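Side-chain contact in penicillin-binding protein 2B (PDB 2WAD), which probably forms the peptide cross-links between neighbouring glycan strands of cell-wall peptidoglycan as a penicillin-binding transpeptidase of the elongation machinery: residues 586-591 with 635-640. Residues are numbered along the deposited sequence; the frame is centred on the assembly and turned at random.
Unlike the reference sequence in segment 635-640: T640 (reference Ser).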
ATOM      1  N   GLN A 586      19.016 -17.472  21.066  1.00 44.28           N
ATOM      2  CA  GLN A 586      19.974 -17.248  22.158  1.00 46.11           C
ATOM      3  C   GLN A 586      20.904 -16.093  21.782  1.00 44.94           C
ATOM      4  O   GLN A 586      21.243 -15.271  22.629  1.00 47.33           O
ATOM      5  CB  GLN A 586      20.769 -18.530  22.483  1.00 44.23           C
ATOM      6  CG  GLN A 586      21.717 -18.466  23.684  1.00 50.08           C
ATOM      7  CD  GLN A 586      21.012 -18.290  25.037  1.00 54.29           C
ATOM      8  OE1 GLN A 586      19.865 -18.699  25.215  1.00 55.16           O
ATOM      9  NE2 GLN A 586      21.703 -17.684  25.998  1.00 54.77           N
ATOM     10  N   GLY A 587      21.300 -16.007  20.517  1.00 40.85           N
ATOM     11  CA  GLY A 587      22.101 -14.870  20.085  1.00 41.29           C
ATOM     12  C   GLY A 587      21.395 -13.532  20.237  1.00 39.30           C
ATOM     13  O   GLY A 587      21.966 -12.575  20.756  1.00 38.67           O
ATOM     14  N   PHE A 588      20.153 -13.446  19.770  1.00 36.21           N
ATOM     15  CA  PHE A 588      19.363 -12.210  19.905  1.00 36.84           C
ATOM     16  C   PHE A 588      19.110 -11.881  21.376  1.00 37.03           C
ATOM     17  O   PHE A 588      18.931 -10.719  21.760  1.00 39.34           O
ATOM     18  CB  PHE A 588      18.020 -12.285  19.153  1.00 33.96           C
ATOM     19  CG  PHE A 588      18.112 -11.980  17.679  1.00 38.18           C
ATOM     20  CD1 PHE A 588      19.210 -12.376  16.928  1.00 40.15           C
ATOM     21  CD2 PHE A 588      17.090 -11.290  17.033  1.00 42.81           C
ATOM     22  CE1 PHE A 588      19.295 -12.116  15.556  1.00 35.23           C
ATOM     23  CE2 PHE A 588      17.180 -11.005  15.657  1.00 36.59           C
ATOM     24  CZ  PHE A 588      18.289 -11.426  14.931  1.00 34.95           C
ATOM     25  N   TYR A 589      19.068 -12.908  22.209  1.00 35.45           N
ATOM     26  CA  TYR A 589      18.815 -12.673  23.626  1.00 39.48           C
ATOM     27  C   TYR A 589      20.051 -12.093  24.313  1.00 39.43           C
ATOM     28  O   TYR A 589      19.941 -11.171  25.113  1.00 41.14           O
ATOM     29  CB  TYR A 589      18.378 -13.958  24.336  1.00 39.35           C
ATOM     30  CG  TYR A 589      18.222 -13.774  25.838  1.00 40.97           C
ATOM     31  CD1 TYR A 589      17.030 -13.297  26.391  1.00 36.96           C
ATOM     32  CD2 TYR A 589      19.277 -14.055  26.704  1.00 45.31           C
ATOM     33  CE1 TYR A 589      16.893 -13.115  27.748  1.00 39.79           C
ATOM     34  CE2 TYR A 589      19.146 -13.883  28.070  1.00 42.52           C
ATOM     35  CZ  TYR A 589      17.945 -13.422  28.578  1.00 45.43           C
ATOM     36  OH  TYR A 589      17.774 -13.237  29.922  1.00 53.05           O
ATOM     37  N   GLN A 590      21.224 -12.624  23.977  1.00 39.84           N
ATOM     38  CA  GLN A 590      22.499 -12.145  24.501  1.00 35.33           C
ATOM     39  C   GLN A 590      22.930 -10.777  23.950  1.00 36.69           C
ATOM     40  O   GLN A 590      23.715 -10.072  24.579  1.00 36.04           O
ATOM     41  CB  GLN A 590      23.585 -13.221  24.293  1.00 35.86           C
ATOM     42  CG  GLN A 590      23.372 -14.508  25.150  1.00 39.05           C
ATOM     43  CD  GLN A 590      24.550 -15.497  25.151  1.00 41.42           C
ATOM     44  OE1 GLN A 590      25.693 -15.165  24.810  1.00 42.45           O
ATOM     45  NE2 GLN A 590      24.257 -16.739  25.519  1.00 37.32           N
ATOM     46  N   VAL A 591      22.446 -10.403  22.771  1.00 35.38           N
ATOM     47  CA  VAL A 591      22.687  -9.074  22.225  1.00 34.02           C
ATOM     48  C   VAL A 591      22.170  -8.049  23.237  1.00 35.98           C
ATOM     49  O   VAL A 591      22.737  -6.961  23.374  1.00 35.21           O
ATOM     50  CB  VAL A 591      21.894  -8.872  20.902  1.00 35.86           C
ATOM     51  CG1 VAL A 591      21.741  -7.393  20.561  1.00 26.64           C
ATOM     52  CG2 VAL A 591      22.556  -9.625  19.749  1.00 36.52           C
ATOM     53  N   VAL A 635      16.438  -4.433  14.898  1.00 33.36           N
ATOM     54  CA  VAL A 635      15.243  -5.277  14.903  1.00 33.22           C
ATOM     55  C   VAL A 635      15.117  -5.901  16.302  1.00 34.70           C
ATOM     56  O   VAL A 635      16.120  -6.126  16.964  1.00 35.13           O
ATOM     57  CB  VAL A 635      15.314  -6.389  13.804  1.00 35.49           C
ATOM     58  CG1 VAL A 635      15.374  -5.786  12.415  1.00 25.06           C
ATOM     59  CG2 VAL A 635      16.519  -7.306  14.002  1.00 32.18           C
ATOM     60  N   ALA A 636      13.899  -6.171  16.759  1.00 33.08           N
ATOM     61  CA  ALA A 636      13.675  -6.701  18.102  1.00 34.20           C
ATOM     62  C   ALA A 636      12.333  -7.423  18.169  1.00 31.16           C
ATOM     63  O   ALA A 636      11.431  -7.126  17.389  1.00 31.31           O
ATOM     64  CB  ALA A 636      13.680  -5.542  19.136  1.00 34.33           C
ATOM     65  N   TYR A 637      12.179  -8.333  19.125  1.00 32.57           N
ATOM     66  CA  TYR A 637      10.853  -8.848  19.486  1.00 30.88           C
ATOM     67  C   TYR A 637      10.723  -9.040  20.997  1.00 33.11           C
ATOM     68  O   TYR A 637      11.720  -8.982  21.722  1.00 33.85           O
ATOM     69  CB  TYR A 637      10.541 -10.154  18.753  1.00 32.22           C
ATOM     70  CG  TYR A 637      11.537 -11.266  19.009  1.00 33.57           C
ATOM     71  CD1 TYR A 637      11.450 -12.076  20.138  1.00 33.70           C
ATOM     72  CD2 TYR A 637      12.601 -11.482  18.131  1.00 40.53           C
ATOM     73  CE1 TYR A 637      12.395 -13.093  20.373  1.00 32.18           C
ATOM     74  CE2 TYR A 637      13.518 -12.503  18.338  1.00 41.39           C
ATOM     75  CZ  TYR A 637      13.422 -13.291  19.471  1.00 41.12           C
ATOM     76  OH  TYR A 637      14.370 -14.279  19.666  1.00 42.44           O
ATOM     77  N   ALA A 638       9.496  -9.270  21.461  1.00 32.94           N
ATOM     78  CA  ALA A 638       9.182  -9.330  22.887  1.00 37.10           C
ATOM     79  C   ALA A 638       7.730  -9.753  23.086  1.00 37.25           C
ATOM     80  O   ALA A 638       6.880  -9.526  22.231  1.00 34.94           O
ATOM     81  CB  ALA A 638       9.408  -7.950  23.558  1.00 37.08           C
ATOM     82  N   PRO A 639       7.427 -10.353  24.243  1.00 39.74           N
ATOM     83  CA  PRO A 639       8.473 -10.724  25.184  1.00 38.44           C
ATOM     84  C   PRO A 639       9.292 -11.920  24.710  1.00 41.05           C
ATOM     85  O   PRO A 639       8.812 -12.753  23.934  1.00 42.78           O
ATOM     86  CB  PRO A 639       7.712 -11.052  26.473  1.00 39.12           C
ATOM     87  CG  PRO A 639       6.263 -10.901  26.189  1.00 36.86           C
ATOM     88  CD  PRO A 639       6.086 -10.256  24.849  1.00 37.57           C
ATOM     89  N   THR A 640      10.548 -11.987  25.130  1.00 41.34           N
ATOM     90  CA  THR A 640      11.410 -13.062  24.670  1.00 42.43           C
ATOM     91  C   THR A 640      10.668 -14.403  24.652  1.00 46.28           C
ATOM     92  O   THR A 640      10.705 -15.123  23.660  1.00 44.64           O
ATOM     93  CB  THR A 640      12.672 -13.142  25.534  1.00 41.74           C
ATOM     94  OG1 THR A 640      13.425 -11.935  25.361  1.00 39.72           O
ATOM     95  CG2 THR A 640      13.534 -14.343  25.164  1.00 36.68           C
TER
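In the transpeptidase domain of a penicillin-binding protein, the central antiparallel sheet is packed between helices, and F588 of helix 578-593 meets V635 and Y637 of strand 634-638 beside the edge strand 613-616. The CB of F588 points toward the strand, and the CD2-CE2 side of its ring does the touching: CE2 of F588 lies 4.1 Å from CG2 of V635, and CD2 of F588 lies 4.0 Å from CE2 of Y637. With CG of F588 anti to its own carbonyl carbon (chi1 -82°), the ring reaches both strand residues, which alternate with A636, whose CB points away from the helix. Y637 starts out alongside the helix rather than at it, yet its CG stands between the backbone N and the carbonyl carbon (chi1 58°), and the phenol extends crosswise to the F588 side chain until its OH is 4.2 Å from CB of F588. Helix 525-536 adds V532 against V635 and Y637, and I535 against F588.

Where the strand has run out, beyond the cis peptide bond before P639, T640 meets Y589. Its methyl CG2 comes within 3.8 Å of CD1 of Y589, while OG1, in the plane of that ring, lies at its edge. The hydroxyl has its hydrogen bonds elsewhere, to S611 and S613.

F588 also touches K615, part of the probable KTG-type motif, and V635 lies about 9 Å, side chain to side chain, from S386, the serine thought to form the acyl-ester intermediate. No hydrogen bond links the two segments: their direct contact rests on dispersion and shape, while strand 613-616 carries backbone hydrogen bonds to both.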